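Local coordinates for ThiJ/PfpI family protein (Pseudomonas syringae pv. tomato, PDB 3EWN) that is of unknown function but belongs to the DJ-1/PfpI family, related in fold to class I glutamine amidotransferase domains, at residues L88-G93 against S127-A132; T121-G126 against L179-S184; Q25-V30 against G79-D84. All coordinates share one frame; numbering follows the deposited sequence.

Contact 1: residues L88-G93 against S127-A132; sequences LFAPGG and SLILGA
Ile129, on the helix 126-132, meets Ala90, the last residue of strand 87-90, and Pro91 just after it; one methyl, Ile129 CD1, makes both touches. The closest approach between side chains is that of Ala90 CB to Ile129 CD1, 4.4 Å. Both residues point their CB toward the other segment, and their CA atoms, 7.1 Å apart, are the nearest pair across it. Ile129 reaches over with its longer branch: CG1 stands anti to the carbonyl carbon (chi1 -66°) and the chain is then extended (chi2 172°), which carries CD1 out to the strand. Leu88 and Leu130 lie beside this touch and share a neighbour with Ala90: Met110 of helix 104-114 packs on all three and so bridges the two segments.

One polar atom borders the methyl. Pro91 O lies 4.0 Å from Ile129 CD1, a van der Waals approach, and takes its hydrogen bond from elsewhere, the hydroxyl of Tyr31, whose residue also packs on Ile129. The same carbonyl is thus covered by a methyl while its polar need is met by a hydroxyl from outside the two segments.

The contact is buried and largely apolar, and about 175 Å² of surface is lost between the two segments. It places the helix against one face of the central sheet by burial of apolar surface and van der Waals contact, while the backbone hydrogen bonds of the strand run to its neighbours, strands 25-29 and 119-123.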
loop_
_atom_site.group_PDB
_atom_site.type_symbol
_atom_site.label_atom_id
_atom_site.label_comp_id
_atom_site.label_asym_id
_atom_site.label_seq_id
_atom_site.Cartn_x
_atom_site.Cartn_y
_atom_site.Cartn_z
ATOM N N LEU A 88 -8.852 -14.909 -7.280
ATOM C CA LEU A 88 -9.029 -13.951 -8.371
ATOM C C LEU A 88 -9.283 -12.663 -7.603
ATOM O O LEU A 88 -10.105 -12.647 -6.691
ATOM C CB LEU A 88 -10.247 -14.299 -9.231
ATOM C CG LEU A 88 -10.583 -13.297 -10.349
ATOM C CD1 LEU A 88 -9.402 -13.144 -11.315
ATOM C CD2 LEU A 88 -11.816 -13.770 -11.094
ATOM N N PHE A 89 -8.583 -11.589 -7.957
ATOM C CA PHE A 89 -8.724 -10.329 -7.231
ATOM C C PHE A 89 -8.809 -9.107 -8.131
ATOM O O PHE A 89 -8.121 -9.030 -9.144
ATOM C CB PHE A 89 -7.523 -10.162 -6.289
ATOM C CG PHE A 89 -7.399 -8.786 -5.690
ATOM C CD1 PHE A 89 -8.006 -8.483 -4.474
ATOM C CD2 PHE A 89 -6.676 -7.793 -6.343
ATOM C CE1 PHE A 89 -7.890 -7.209 -3.917
ATOM C CE2 PHE A 89 -6.556 -6.516 -5.796
ATOM C CZ PHE A 89 -7.164 -6.224 -4.580
ATOM N N ALA A 90 -9.643 -8.142 -7.740
ATOM C CA ALA A 90 -9.776 -6.903 -8.501
ATOM C C ALA A 90 -9.702 -5.687 -7.586
ATOM O O ALA A 90 -10.412 -5.614 -6.580
ATOM C CB ALA A 90 -11.092 -6.881 -9.266
ATOM N N PRO A 91 -8.820 -4.726 -7.914
ATOM C CA PRO A 91 -8.663 -3.504 -7.120
ATOM C C PRO A 91 -9.653 -2.455 -7.613
ATOM O O PRO A 91 -10.302 -2.643 -8.651
ATOM C CB PRO A 91 -7.220 -3.100 -7.396
ATOM C CG PRO A 91 -7.068 -3.463 -8.849
ATOM C CD PRO A 91 -7.737 -4.841 -8.909
ATOM N N GLY A 92 -9.746 -1.352 -6.877
ATOM C CA GLY A 92 -10.654 -0.277 -7.238
ATOM C C GLY A 92 -10.024 0.944 -7.894
ATOM O O GLY A 92 -8.907 0.897 -8.410
ATOM N N GLY A 93 -10.764 2.046 -7.844
ATOM C CA GLY A 93 -10.355 3.303 -8.445
ATOM C C GLY A 93 -11.646 4.018 -8.807
ATOM O O GLY A 93 -12.686 3.722 -8.221
ATOM N N SER A 127 -15.249 -4.203 -6.432
ATOM C CA SER A 127 -16.433 -5.050 -6.410
ATOM C C SER A 127 -17.421 -4.687 -7.524
ATOM O O SER A 127 -18.346 -5.443 -7.801
ATOM C CB SER A 127 -17.112 -5.004 -5.033
ATOM O OG SER A 127 -17.142 -3.694 -4.495
ATOM N N LEU A 128 -17.230 -3.533 -8.162
ATOM C CA LEU A 128 -18.108 -3.151 -9.271
ATOM C C LEU A 128 -17.716 -4.032 -10.456
ATOM O O LEU A 128 -18.554 -4.405 -11.273
ATOM C CB LEU A 128 -17.922 -1.678 -9.656
ATOM C CG LEU A 128 -18.301 -0.573 -8.665
ATOM C CD1 LEU A 128 -18.024 0.782 -9.317
ATOM C CD2 LEU A 128 -19.767 -0.674 -8.256
ATOM N N ILE A 129 -16.430 -4.360 -10.540
ATOM C CA ILE A 129 -15.935 -5.204 -11.616
ATOM C C ILE A 129 -16.457 -6.625 -11.414
ATOM O O ILE A 129 -16.902 -7.261 -12.368
ATOM C CB ILE A 129 -14.385 -5.200 -11.663
ATOM C CG1 ILE A 129 -13.882 -3.800 -12.034
ATOM C CG2 ILE A 129 -13.883 -6.241 -12.668
ATOM C CD1 ILE A 129 -12.361 -3.627 -11.920
ATOM N N LEU A 130 -16.417 -7.114 -10.172
ATOM C CA LEU A 130 -16.913 -8.458 -9.864
ATOM C C LEU A 130 -18.399 -8.533 -10.192
ATOM O O LEU A 130 -18.883 -9.528 -10.730
ATOM C CB LEU A 130 -16.735 -8.790 -8.375
ATOM C CG LEU A 130 -15.334 -8.878 -7.774
ATOM C CD1 LEU A 130 -15.449 -9.384 -6.343
ATOM C CD2 LEU A 130 -14.459 -9.810 -8.599
ATOM N N GLY A 131 -19.122 -7.474 -9.847
ATOM C CA GLY A 131 -20.548 -7.451 -10.109
ATOM C C GLY A 131 -20.860 -7.405 -11.591
ATOM O O GLY A 131 -21.704 -8.154 -12.079
ATOM N N ALA A 132 -20.179 -6.525 -12.316
ATOM C CA ALA A 132 -20.410 -6.393 -13.750
ATOM C C ALA A 132 -20.035 -7.672 -14.495
ATOM O O ALA A 132 -20.557 -7.937 -15.576
ATOM C CB ALA A 132 -19.617 -5.209 -14.305
#

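Contact 2: residues T121-G126 against L179-S184; sequences TSVCSG and LDFGLS
Strand 119-123, the turn after it and helix 126-132 make a strand-turn-helix element of the nucleophile-elbow type known from DJ-1/PfpI proteins; the positive phi of Cys124 (60°) and the type II' turn from Val123 to Gly126 are consistent with that motif. Helix 177-189 packs on the strand through Phe181. The axes of segments 121-123 and 179-184 approach to 9.5 Å and run roughly antiparallel, at 152°.

Phe181 points its CB at the strand, and with CG anti to the backbone N (chi1 155°) the ring extends across Thr121 and Val123. Its far end meets Thr121: CZ is 3.4 Å from Thr121 CB, and Thr121 CG2 lies in the ring plane at the edge, 3.8 Å from CE1. The two side chains cross at about a right angle. Val123 comes at the ring obliquely, CG2 standing 3.6 Å from Phe181 CD2. Ser122 O sits over one face, at a longer 4.5 Å from Phe181 CE1. Thr121 OG1 also lies beside CZ, at 3.5 Å, but its hydrogen-bond partner is Leu88 O on the adjoining strand.

Ile170 of strand 169-172 packs on both Thr121 and Phe181. A buried aromatic ring thus joins helix to sheet by van der Waals contact and burial of apolar surface, while the threonine hydroxyl beside it has its polar need met within the sheet.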
loop_
_atom_site.group_PDB
_atom_site.type_symbol
_atom_site.label_atom_id
_atom_site.label_comp_id
_atom_site.label_asym_id
_atom_site.label_seq_id
_atom_site.Cartn_x
_atom_site.Cartn_y
_atom_site.Cartn_z
ATOM N N THR A 121 -12.371 -12.346 -5.047
ATOM C CA THR A 121 -12.186 -11.223 -4.142
ATOM C C THR A 121 -11.975 -9.879 -4.814
ATOM O O THR A 121 -11.706 -9.795 -6.009
ATOM C CB THR A 121 -10.969 -11.482 -3.242
ATOM O OG1 THR A 121 -9.781 -11.454 -4.047
ATOM C CG2 THR A 121 -11.073 -12.854 -2.574
ATOM N N SER A 122 -12.083 -8.825 -4.016
ATOM C CA SER A 122 -11.879 -7.468 -4.502
ATOM C C SER A 122 -11.768 -6.542 -3.308
ATOM O O SER A 122 -12.103 -6.911 -2.180
ATOM C CB SER A 122 -13.050 -7.015 -5.384
ATOM O OG SER A 122 -14.235 -6.817 -4.624
ATOM N N VAL A 123 -11.272 -5.343 -3.564
ATOM C CA VAL A 123 -11.144 -4.325 -2.536
ATOM C C VAL A 123 -11.663 -3.020 -3.131
ATOM O O VAL A 123 -11.509 -2.772 -4.328
ATOM C CB VAL A 123 -9.662 -4.150 -2.099
ATOM C CG1 VAL A 123 -9.475 -2.839 -1.339
ATOM C CG2 VAL A 123 -9.248 -5.319 -1.226
ATOM N N CYS A 124 -12.319 -2.206 -2.312
ATOM C CA CYS A 124 -12.804 -0.915 -2.778
ATOM C C CYS A 124 -13.789 -1.058 -3.943
ATOM O O CYS A 124 -14.576 -2.001 -3.981
ATOM C CB CYS A 124 -11.598 -0.062 -3.186
ATOM S SG CYS A 124 -11.883 1.715 -3.253
ATOM N N SER A 125 -13.737 -0.139 -4.907
ATOM C CA SER A 125 -14.664 -0.203 -6.037
ATOM C C SER A 125 -14.416 -1.401 -6.947
ATOM O O SER A 125 -15.096 -1.574 -7.956
ATOM C CB SER A 125 -14.611 1.091 -6.857
ATOM O OG SER A 125 -13.308 1.336 -7.347
ATOM N N GLY A 126 -13.436 -2.226 -6.596
ATOM C CA GLY A 126 -13.162 -3.403 -7.396
ATOM C C GLY A 126 -14.378 -4.318 -7.429
ATOM O O GLY A 126 -14.533 -5.123 -8.342
ATOM N N LEU A 179 -5.797 -4.024 3.533
ATOM C CA LEU A 179 -4.864 -4.637 4.475
ATOM C C LEU A 179 -5.567 -5.630 5.394
ATOM O O LEU A 179 -5.048 -6.714 5.663
ATOM C CB LEU A 179 -4.182 -3.562 5.315
ATOM C CG LEU A 179 -3.127 -2.728 4.598
ATOM C CD1 LEU A 179 -2.720 -1.550 5.475
ATOM C CD2 LEU A 179 -1.922 -3.608 4.271
ATOM N N ASP A 180 -6.747 -5.260 5.882
ATOM C CA ASP A 180 -7.493 -6.150 6.763
ATOM C C ASP A 180 -8.006 -7.342 5.968
ATOM O O ASP A 180 -8.020 -8.477 6.449
ATOM C CB ASP A 180 -8.635 -5.383 7.436
ATOM C CG ASP A 180 -8.119 -4.308 8.376
ATOM O OD1 ASP A 180 -7.068 -4.550 9.001
ATOM O OD2 ASP A 180 -8.747 -3.237 8.495
ATOM N N PHE A 181 -8.417 -7.072 4.739
ATOM C CA PHE A 181 -8.882 -8.115 3.843
ATOM C C PHE A 181 -7.717 -9.086 3.613
ATOM O O PHE A 181 -7.876 -10.307 3.701
ATOM C CB PHE A 181 -9.305 -7.477 2.519
ATOM C CG PHE A 181 -9.231 -8.405 1.343
ATOM C CD1 PHE A 181 -10.208 -9.367 1.135
ATOM C CD2 PHE A 181 -8.167 -8.325 0.455
ATOM C CE1 PHE A 181 -10.125 -10.243 0.052
ATOM C CE2 PHE A 181 -8.073 -9.193 -0.628
ATOM C CZ PHE A 181 -9.054 -10.154 -0.830
ATOM N N GLY A 182 -6.546 -8.527 3.327
ATOM C CA GLY A 182 -5.366 -9.339 3.068
ATOM C C GLY A 182 -4.916 -10.208 4.228
ATOM O O GLY A 182 -4.643 -11.395 4.054
ATOM N N LEU A 183 -4.831 -9.624 5.417
ATOM C CA LEU A 183 -4.400 -10.381 6.585
ATOM C C LEU A 183 -5.366 -11.534 6.860
ATOM O O LEU A 183 -4.956 -12.634 7.232
ATOM C CB LEU A 183 -4.312 -9.461 7.806
ATOM C CG LEU A 183 -3.645 -10.025 9.064
ATOM C CD1 LEU A 183 -2.202 -10.449 8.752
ATOM C CD2 LEU A 183 -3.664 -8.966 10.157
ATOM N N SER A 184 -6.654 -11.280 6.676
ATOM C CA SER A 184 -7.644 -12.323 6.880
ATOM C C SER A 184 -7.458 -13.414 5.829
ATOM O O SER A 184 -7.613 -14.600 6.124
ATOM C CB SER A 184 -9.055 -11.744 6.795
ATOM O OG SER A 184 -9.331 -10.940 7.929
#

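Contact 3: residues Q25-V30 against G79-D84; sequences QIAMLV and GTCPRD
This is a small, partly buried contact between the first strand of the central sheet, 25-29, and the irregular loop that leads from strand 76-77 to strand 87-90. The loop crosses over one face of the strand and covers the alternate residues Gln25 and Ala27, whose CB atoms both point toward it.

Cys81 and Ala27 make the inner part. Cys81 SG lies 3.7 Å from Ala27 CB, the shortest approach across the two segments, and the CA atoms of this pair are 7.3 Å apart. The CB of Cys81 already points at the strand, and SG, anti to the backbone N (chi1 178°), continues toward Ala27. Helix 104-114 holds the loop from outside the pair: its Phe109 packs on Cys81, and its Arg113 donates to the carbonyl oxygens of both Cys81 and Pro82.

Toward the start of the strand the contact becomes looser and more polar. The Gln25 side chain is bent at its first two torsions, and its amide oxygen OE1 lies 4.4 Å from Pro82 CG. That oxygen accepts a hydrogen bond from the hydroxyl of Tyr55, whose side chain in turn packs on Pro82. Gln25 CB is 4.2 Å from Asp84 O, while the carboxylate of Asp84 leads away and forms a salt bridge with Arg116 through OD1.

A connection that passes over the sheet face before entering strand 87-90, beside 25-29 and parallel to it, belongs to the layered alpha/beta architecture of the DJ-1/PfpI fold, built round a largely parallel central sheet.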
loop_
_atom_site.group_PDB
_atom_site.type_symbol
_atom_site.label_atom_id
_atom_site.label_comp_id
_atom_site.label_asym_id
_atom_site.label_seq_id
_atom_site.Cartn_x
_atom_site.Cartn_y
_atom_site.Cartn_z
ATOM N N GLN A 25 -2.244 -20.024 -6.431
ATOM C CA GLN A 25 -2.146 -19.337 -7.715
ATOM C C GLN A 25 -3.046 -18.127 -7.519
ATOM O O GLN A 25 -4.261 -18.269 -7.418
ATOM C CB GLN A 25 -2.694 -20.214 -8.840
ATOM C CG GLN A 25 -1.954 -21.529 -9.015
ATOM C CD GLN A 25 -0.495 -21.328 -9.352
ATOM O OE1 GLN A 25 -0.155 -20.566 -10.257
ATOM N NE2 GLN A 25 0.384 -22.018 -8.627
ATOM N N ILE A 26 -2.447 -16.943 -7.477
ATOM C CA ILE A 26 -3.189 -15.717 -7.223
ATOM C C ILE A 26 -3.111 -14.726 -8.374
ATOM O O ILE A 26 -2.025 -14.261 -8.726
ATOM C CB ILE A 26 -2.648 -15.049 -5.931
ATOM C CG1 ILE A 26 -2.802 -16.019 -4.756
ATOM C CG2 ILE A 26 -3.373 -13.743 -5.658
ATOM C CD1 ILE A 26 -2.022 -15.632 -3.510
ATOM N N ALA A 27 -4.261 -14.401 -8.958
ATOM C CA ALA A 27 -4.301 -13.450 -10.064
ATOM C C ALA A 27 -4.882 -12.120 -9.595
ATOM O O ALA A 27 -6.000 -12.066 -9.081
ATOM C CB ALA A 27 -5.138 -14.010 -11.215
HETATM N N MSE A 28 -4.117 -11.049 -9.787
HETATM C CA MSE A 28 -4.545 -9.715 -9.388
HETATM C C MSE A 28 -4.662 -8.822 -10.618
HETATM O O MSE A 28 -3.674 -8.527 -11.284
HETATM C CB MSE A 28 -3.540 -9.131 -8.393
HETATM C CG MSE A 28 -3.282 -10.053 -7.190
HETATM SE SE MSE A 28 -2.064 -9.361 -5.866
HETATM C CE MSE A 28 -3.285 -8.312 -4.841
ATOM N N LEU A 29 -5.887 -8.406 -10.918
ATOM C CA LEU A 29 -6.148 -7.554 -12.065
ATOM C C LEU A 29 -5.628 -6.139 -11.842
ATOM O O LEU A 29 -5.739 -5.599 -10.745
ATOM C CB LEU A 29 -7.655 -7.491 -12.335
ATOM C CG LEU A 29 -8.129 -6.551 -13.446
ATOM C CD1 LEU A 29 -7.791 -7.144 -14.806
ATOM C CD2 LEU A 29 -9.638 -6.341 -13.323
ATOM N N VAL A 30 -5.041 -5.554 -12.882
ATOM C CA VAL A 30 -4.572 -4.173 -12.817
ATOM C C VAL A 30 -5.061 -3.514 -14.096
ATOM O O VAL A 30 -5.238 -4.183 -15.109
ATOM C CB VAL A 30 -3.021 -4.040 -12.720
ATOM C CG1 VAL A 30 -2.536 -4.641 -11.414
ATOM C CG2 VAL A 30 -2.343 -4.689 -13.922
ATOM N N GLY A 79 -4.786 -13.734 -21.566
ATOM C CA GLY A 79 -4.474 -14.963 -22.271
ATOM C C GLY A 79 -3.441 -15.843 -21.590
ATOM O O GLY A 79 -3.525 -17.067 -21.672
ATOM N N THR A 80 -2.461 -15.241 -20.920
ATOM C CA THR A 80 -1.427 -16.029 -20.256
ATOM C C THR A 80 -1.702 -16.313 -18.780
ATOM O O THR A 80 -0.961 -17.054 -18.135
ATOM C CB THR A 80 -0.037 -15.363 -20.392
ATOM O OG1 THR A 80 -0.053 -14.068 -19.779
ATOM C CG2 THR A 80 0.339 -15.222 -21.868
ATOM N N CYS A 81 -2.762 -15.724 -18.239
ATOM C CA CYS A 81 -3.106 -15.970 -16.842
ATOM C C CYS A 81 -3.634 -17.400 -16.720
ATOM O O CYS A 81 -4.432 -17.838 -17.545
ATOM C CB CYS A 81 -4.188 -14.992 -16.382
ATOM S SG CYS A 81 -4.739 -15.233 -14.676
ATOM N N PRO A 82 -3.185 -18.149 -15.699
ATOM C CA PRO A 82 -3.656 -19.528 -15.520
ATOM C C PRO A 82 -5.183 -19.628 -15.537
ATOM O O PRO A 82 -5.880 -18.692 -15.135
ATOM C CB PRO A 82 -3.068 -19.914 -14.167
ATOM C CG PRO A 82 -1.749 -19.201 -14.177
ATOM C CD PRO A 82 -2.112 -17.831 -14.738
ATOM N N ARG A 83 -5.694 -20.766 -15.999
ATOM C CA ARG A 83 -7.135 -21.000 -16.077
ATOM C C ARG A 83 -7.786 -21.241 -14.716
ATOM O O ARG A 83 -8.875 -20.736 -14.449
ATOM C CB ARG A 83 -7.417 -22.200 -16.984
ATOM C CG ARG A 83 -7.121 -21.962 -18.456
ATOM C CD ARG A 83 -8.374 -21.551 -19.203
ATOM N NE ARG A 83 -9.404 -22.585 -19.118
ATOM C CZ ARG A 83 -10.654 -22.437 -19.546
ATOM N NH1 ARG A 83 -11.040 -21.292 -20.095
ATOM N NH2 ARG A 83 -11.520 -23.434 -19.419
ATOM N N ASP A 84 -7.130 -22.034 -13.873
ATOM C CA ASP A 84 -7.655 -22.338 -12.544
ATOM C C ASP A 84 -6.822 -21.615 -11.491
ATOM O O ASP A 84 -5.617 -21.830 -11.388
ATOM C CB ASP A 84 -7.626 -23.848 -12.293
ATOM C CG ASP A 84 -8.415 -24.628 -13.329
ATOM O OD1 ASP A 84 -9.195 -24.016 -14.089
ATOM O OD2 ASP A 84 -8.259 -25.865 -13.380
#

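Overall arrangement
All three contacts reach the same seven-stranded mixed sheet, through the neighbouring parallel strands 25-29, 87-90 and 119-123. Along the chain contact 3 closes first; contacts 1 and 2 follow and alternate in their segments, since helix 126-132 comes directly after strand 119-123. The centres of contacts 1 and 2 lie about 10 Å apart, those of 1 and 3 about 14 Å, and those of 2 and 3 about 17 Å. Backbone hydrogen bonds join strand 87-90 to both its neighbours, making contact 1 the link between the other two, which do not touch. Contacts 1 and 3 lie on one face of the sheet and contact 2 on the opposite face, so helices 126-132 and 177-189 sandwich it.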